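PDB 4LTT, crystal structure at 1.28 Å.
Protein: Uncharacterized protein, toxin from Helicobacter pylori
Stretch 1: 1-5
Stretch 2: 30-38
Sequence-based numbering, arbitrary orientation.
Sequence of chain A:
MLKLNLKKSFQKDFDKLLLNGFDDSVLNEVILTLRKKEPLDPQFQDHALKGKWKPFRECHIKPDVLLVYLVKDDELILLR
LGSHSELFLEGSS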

# COMPACT_ATOMS: atom_id res chain seq x y z
N MET A 1 -1.25 6.46 -17.30
CA MET A 1 -1.02 6.24 -15.80
C MET A 1 0.16 5.34 -15.58
O MET A 1 0.54 4.60 -16.50
N LEU A 2 0.70 5.25 -14.34
CA LEU A 2 1.70 4.26 -14.01
C LEU A 2 1.21 2.86 -14.24
O LEU A 2 0.04 2.55 -14.02
N LYS A 3 2.14 1.99 -14.66
CA LYS A 3 1.83 0.56 -14.73
C LYS A 3 1.82 -0.02 -13.36
O LYS A 3 2.71 0.32 -12.56
N LEU A 4 0.94 -0.90 -13.03
CA LEU A 4 0.93 -1.55 -11.73
C LEU A 4 1.83 -2.69 -11.65
O LEU A 4 1.94 -3.50 -12.60
N ASN A 5 2.56 -2.81 -10.60
CA ASN A 5 3.39 -3.93 -10.31
C ASN A 5 3.02 -4.47 -8.94
O ASN A 5 3.39 -3.91 -7.93
N VAL A 30 -7.60 4.48 -3.90
CA VAL A 30 -6.23 4.95 -3.55
C VAL A 30 -5.22 4.54 -4.65
O VAL A 30 -4.40 5.38 -5.08
N ILE A 31 -5.31 3.28 -5.11
CA ILE A 31 -4.40 2.83 -6.12
C ILE A 31 -4.55 3.69 -7.37
O ILE A 31 -3.54 4.09 -7.98
N LEU A 32 -5.79 3.97 -7.79
CA LEU A 32 -5.95 4.76 -8.99
C LEU A 32 -5.34 6.16 -8.81
O LEU A 32 -4.67 6.69 -9.73
N THR A 33 -5.59 6.78 -7.66
CA THR A 33 -5.04 8.09 -7.38
C THR A 33 -3.50 8.08 -7.47
O THR A 33 -2.93 8.96 -8.08
N LEU A 34 -2.88 7.09 -6.84
CA LEU A 34 -1.43 6.95 -6.90
C LEU A 34 -0.94 6.70 -8.32
O LEU A 34 0.09 7.28 -8.72
N ARG A 35 -1.64 5.90 -9.11
CA ARG A 35 -1.23 5.66 -10.46
C ARG A 35 -1.27 6.91 -11.29
O ARG A 35 -0.49 7.06 -12.27
N LYS A 36 -2.17 7.82 -10.92
CA LYS A 36 -2.31 9.08 -11.64
C LYS A 36 -1.39 10.16 -11.07
O LYS A 36 -1.46 11.34 -11.54
N LYS A 37 -0.55 9.83 -10.10
CA LYS A 37 0.37 10.81 -9.50
C LYS A 37 -0.39 12.00 -8.94
O LYS A 37 -0.01 13.18 -9.19
N GLU A 38 -1.43 11.70 -8.21
CA GLU A 38 -2.19 12.69 -7.53
C GLU A 38 -2.09 12.46 -6.01
O GLU A 38 -1.88 11.34 -5.55

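An arginine near the end of a helix can hold an adjoining chain segment by pairing a polar edge with two apolar faces, and the N-terminus of this toxin, packed against the helix that ends near Arg35, is a compact example. Met1 starts the contact with its CA-to-CB bond directed toward the helix. Its m, t, t rotamer extends the thioether so that CE reaches CD1 of Leu32 at 3.4 Å; Leu32 itself leaves the helix pointing away, but its t, p conformation brings its end back to the methionine. On the way, SD of Met1 lies over one face of the Arg35 guanidinium, 3.8 Å from CZ.

Leu2 supplies the polar core through its backbone. Its N donates to O of Arg35 (3.0 Å, nearly linear), while its O, at the guanidinium edge, accepts from both NE (2.8 Å) and NH2 (2.9 Å) of Arg35. The m, t, p course of the first three arginine torsions, with chi4 at -167°, places both donors on this single carbonyl. A water extends the arrangement, donating to O of Met1 at 2.8 Å and accepting a weak bond from NH2 of Arg35 at 3.1 Å. The buried Leu2 side chain, in the m, t rotamer, sets CD1 3.6 Å from O of Leu34 and CD2 3.8 Å from CE of Lys37, whose extended chain comes nearer at its end.

Lys3, as the strand begins, points away and contributes little. Leu4 departs sideways, its chi1 of -91° lying between wells, and completes the sandwich: CG covers the guanidinium face opposite Met1 and lies 3.8 Å from CD of Arg35, while CD2 meets CG2 of Ile31 at 3.9 Å. Asn5 is already out of reach.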

# COMPACT_ATOMS: atom_id res chain seq x y z
CB MET A 1 -2.17 5.43 -15.24
CG MET A 1 -3.47 6.11 -15.14
SD MET A 1 -4.51 4.88 -14.29
CE MET A 1 -5.94 5.57 -15.03
CB LEU A 2 2.12 4.45 -12.55
CG LEU A 2 2.85 5.75 -12.21
CD1 LEU A 2 2.84 5.93 -10.69
CD2 LEU A 2 4.24 5.73 -12.78
CB LYS A 3 2.96 -0.10 -15.51
CG LYS A 3 2.77 -1.58 -15.79
CD LYS A 3 3.85 -1.95 -16.82
CE LYS A 3 4.58 -3.25 -16.51
NZ LYS A 3 3.63 -4.39 -16.69
CB LEU A 4 -0.44 -2.10 -11.46
CG LEU A 4 -1.42 -1.30 -10.78
CD1 LEU A 4 -2.77 -2.03 -10.54
CD2 LEU A 4 -0.90 -0.89 -9.35
CB ASN A 5 4.84 -3.52 -10.44
CG ASN A 5 5.81 -4.66 -10.18
OD1 ASN A 5 5.44 -5.68 -9.63
ND2 ASN A 5 7.07 -4.45 -10.55
CB VAL A 30 -5.80 4.37 -2.21
CG1 VAL A 30 -4.24 4.54 -1.98
CG2 VAL A 30 -6.61 4.96 -1.07
CB ILE A 31 -4.59 1.33 -6.41
CG1 ILE A 31 -4.03 0.51 -5.23
CG2 ILE A 31 -3.92 0.93 -7.72
CD1 ILE A 31 -4.46 -0.91 -5.26
CB LEU A 32 -7.45 4.83 -9.34
CG LEU A 32 -7.73 5.70 -10.61
CD1 LEU A 32 -7.09 5.12 -11.84
CD2 LEU A 32 -9.26 5.87 -10.77
CB THR A 33 -5.47 8.54 -5.98
OG1 THR A 33 -6.92 8.59 -5.99
CG2 THR A 33 -4.96 9.89 -5.60
CB LEU A 34 -0.99 5.80 -6.01
CG LEU A 34 -1.15 6.04 -4.46
CD1 LEU A 34 -0.80 4.79 -3.66
CD2 LEU A 34 -0.34 7.25 -3.98
CB ARG A 35 -2.17 4.63 -11.13
CG ARG A 35 -1.94 3.21 -10.61
CD ARG A 35 -2.81 2.19 -11.30
NE ARG A 35 -2.37 2.04 -12.71
CZ ARG A 35 -3.04 1.42 -13.66
NH1 ARG A 35 -4.25 0.91 -13.41
NH2 ARG A 35 -2.49 1.32 -14.85
CB LYS A 36 -3.77 9.55 -11.57
CG LYS A 36 -4.70 8.67 -12.39
CD LYS A 36 -6.15 9.10 -12.29
CE LYS A 36 -6.44 10.42 -12.97
NZ LYS A 36 -7.92 10.77 -13.05
CB LYS A 37 1.49 11.24 -10.50
CG LYS A 37 2.38 10.08 -10.90
CD LYS A 37 3.45 10.55 -11.89
CE LYS A 37 4.48 9.45 -12.13
NZ LYS A 37 5.26 9.83 -13.38
CB GLU A 38 -3.66 12.66 -7.94
CG GLU A 38 -3.82 13.06 -9.43
CD GLU A 38 -5.23 12.84 -9.98
OE1 GLU A 38 -6.04 12.23 -9.33
OE2 GLU A 38 -5.40 13.25 -11.11
O HOH W 1 -0.54 2.12 -17.19